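Local atomic coordinates of carbonic anhydrase (Coccomyxa sp. PA, PDB entry 3UCJ), a protein that probably catalyses the reversible hydration of carbon dioxide to hydrogencarbonate, as a zinc-dependent enzyme of the beta-carbonic anhydrase family. Residues Arg131-Arg134 with Asp135-Ala139. Residues are numbered along the deposited sequence; the frame is centred on the assembly and turned at random.
Sequences REVR and DKNAA
Arg134 and its chain neighbour Asp135 form a side-on salt bridge in which two nitrogens share one oxygen: Arg134 NE and NH2 each lie 3.0 Å from Asp135 OD2. That oxygen sits within 3° of the guanidinium plane, yet the carboxylate plane is turned 39° from it, and NH2 arrives on the syn side while NE comes from above the carboxylate. The bend at chi3 (78°) folds the arginine back beside Asp135, and Arg131 CG lies 3.7 Å above the guanidinium plane, displaced toward its rim.

Backbone bonding shifts from i-4 to i-3. Asp135 N bonds to Arg131 O (2.8 Å); Lys136 N bonds to Val133 O at 3.1 Å, with a weak i-4 bond to Glu132 O, and Asn137 N bonds to Arg134 O at 2.9 Å. Asn137 ND2 donates to Val133 O (2.9 Å) from the face opposite the backbone donor.

His219 of the second subunit takes Arg134 NH2 through its O and Asp135 OD1 through its ND1; Lys136 NZ forms a salt bridge with Glu132 of that subunit. Replacing Arg134 with an alanine is likely to leave Asp135 OD2 without its charged mate and that His219 O without this donor. The ion pair thus couples the turn after residues 131-134 to the subunit interface.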
ATOM      1  N   ARG A 131      -0.207   1.419  17.269  1.00 25.92           N
ATOM      2  CA  ARG A 131       0.408   0.432  18.173  1.00 26.55           C
ATOM      3  C   ARG A 131       1.908   0.577  18.294  1.00 27.61           C
ATOM      4  O   ARG A 131       2.472   0.344  19.380  1.00 27.32           O
ATOM      5  CB  ARG A 131       0.003  -0.999  17.836  1.00 26.20           C
ATOM      6  CG  ARG A 131      -1.469  -1.313  18.151  1.00 27.26           C
ATOM      7  CD  ARG A 131      -1.841  -2.779  17.931  1.00 25.09           C
ATOM      8  NE  ARG A 131      -1.931  -3.121  16.509  1.00 26.53           N
ATOM      9  CZ  ARG A 131      -3.066  -3.126  15.819  1.00 27.11           C
ATOM     10  NH1 ARG A 131      -4.254  -2.854  16.438  1.00 29.89           N
ATOM     11  NH2 ARG A 131      -3.045  -3.468  14.549  1.00 26.83           N
ATOM     12  N   GLU A 132       2.599   0.931  17.202  1.00 26.73           N
ATOM     13  CA  GLU A 132       4.023   0.981  17.225  1.00 28.22           C
ATOM     14  C   GLU A 132       4.457   2.159  18.107  1.00 27.82           C
ATOM     15  O   GLU A 132       5.407   2.026  18.825  1.00 28.07           O
ATOM     16  CB  GLU A 132       4.540   1.234  15.783  1.00 27.52           C
ATOM     17  CG  GLU A 132       4.520   0.017  14.954  1.00 34.99           C
ATOM     18  CD  GLU A 132       5.192   0.392  13.550  1.00 48.14           C
ATOM     19  OE1 GLU A 132       4.454   0.686  12.591  1.00 43.82           O
ATOM     20  OE2 GLU A 132       6.475   0.492  13.461  1.00 52.95           O
ATOM     21  N   VAL A 133       3.775   3.279  18.005  1.00 25.78           N
ATOM     22  CA  VAL A 133       4.058   4.416  18.833  1.00 27.69           C
ATOM     23  C   VAL A 133       3.790   4.069  20.296  1.00 27.87           C
ATOM     24  O   VAL A 133       4.577   4.294  21.131  1.00 28.86           O
ATOM     25  CB  VAL A 133       3.174   5.592  18.478  1.00 28.51           C
ATOM     26  CG1 VAL A 133       3.434   6.699  19.403  1.00 27.31           C
ATOM     27  CG2 VAL A 133       3.417   6.050  17.059  1.00 26.43           C
ATOM     28  N   ARG A 134       2.637   3.510  20.542  1.00 29.88           N
ATOM     29  CA  ARG A 134       2.241   3.047  21.852  1.00 28.44           C
ATOM     30  C   ARG A 134       3.287   2.146  22.485  1.00 30.40           C
ATOM     31  O   ARG A 134       3.657   2.332  23.597  1.00 31.80           O
ATOM     32  CB  ARG A 134       0.923   2.306  21.710  1.00 29.67           C
ATOM     33  CG  ARG A 134       0.371   1.656  22.946  1.00 30.65           C
ATOM     34  CD  ARG A 134      -0.615   0.605  22.596  1.00 26.94           C
ATOM     35  NE  ARG A 134       0.006  -0.613  22.169  1.00 27.80           N
ATOM     36  CZ  ARG A 134      -0.648  -1.706  21.848  1.00 25.27           C
ATOM     37  NH1 ARG A 134      -1.949  -1.731  21.914  1.00 27.64           N
ATOM     38  NH2 ARG A 134       0.003  -2.768  21.468  1.00 26.12           N
ATOM     39  N   ASP A 135       3.737   1.172  21.736  1.00 28.20           N
ATOM     40  CA  ASP A 135       4.647   0.170  22.208  1.00 30.50           C
ATOM     41  C   ASP A 135       5.977   0.732  22.635  1.00 33.56           C
ATOM     42  O   ASP A 135       6.654   0.152  23.423  1.00 33.11           O
ATOM     43  CB  ASP A 135       4.865  -0.899  21.169  1.00 29.78           C
ATOM     44  CG  ASP A 135       3.707  -1.844  21.037  1.00 31.63           C
ATOM     45  OD1 ASP A 135       3.716  -2.621  20.117  1.00 27.76           O
ATOM     46  OD2 ASP A 135       2.778  -1.802  21.816  1.00 30.27           O
ATOM     47  N   LYS A 136       6.341   1.870  22.097  1.00 33.03           N
ATOM     48  CA  LYS A 136       7.577   2.496  22.465  1.00 35.78           C
ATOM     49  C   LYS A 136       7.411   3.396  23.668  1.00 36.80           C
ATOM     50  O   LYS A 136       8.318   4.041  24.081  1.00 37.72           O
ATOM     51  CB  LYS A 136       8.152   3.262  21.283  1.00 35.32           C
ATOM     52  CG  LYS A 136       8.493   2.381  20.157  1.00 37.82           C
ATOM     53  CD  LYS A 136       9.418   3.000  19.191  1.00 43.55           C
ATOM     54  CE  LYS A 136       8.696   3.648  18.115  1.00 43.09           C
ATOM     55  NZ  LYS A 136       9.605   4.259  17.194  1.00 43.28           N
ATOM     56  N   ASN A 137       6.237   3.386  24.250  1.00 37.38           N
ATOM     57  CA  ASN A 137       5.947   4.295  25.318  1.00 38.78           C
ATOM     58  C   ASN A 137       5.236   3.709  26.518  1.00 38.97           C
ATOM     59  O   ASN A 137       4.523   4.387  27.178  1.00 38.69           O
ATOM     60  CB  ASN A 137       5.175   5.483  24.773  1.00 37.83           C
ATOM     61  CG  ASN A 137       6.030   6.386  23.983  1.00 40.18           C
ATOM     62  OD1 ASN A 137       6.812   7.107  24.525  1.00 42.54           O
ATOM     63  ND2 ASN A 137       5.930   6.313  22.691  1.00 39.67           N
ATOM     64  N   ALA A 138       5.466   2.446  26.804  1.00 39.80           N
ATOM     65  CA  ALA A 138       4.875   1.834  27.970  1.00 40.50           C
ATOM     66  C   ALA A 138       5.052   2.672  29.205  1.00 40.68           C
ATOM     67  O   ALA A 138       4.136   2.845  29.961  1.00 41.32           O
ATOM     68  CB  ALA A 138       5.434   0.478  28.184  1.00 41.03           C
ATOM     69  N   ALA A 139       6.242   3.202  29.383  1.00 40.31           N
ATOM     70  CA  ALA A 139       6.557   4.000  30.570  1.00 40.75           C
ATOM     71  C   ALA A 139       5.769   5.282  30.728  1.00 42.01           C
ATOM     72  O   ALA A 139       5.558   5.741  31.869  1.00 41.68           O
ATOM     73  CB  ALA A 139       8.058   4.262  30.673  1.00 40.47           C
TER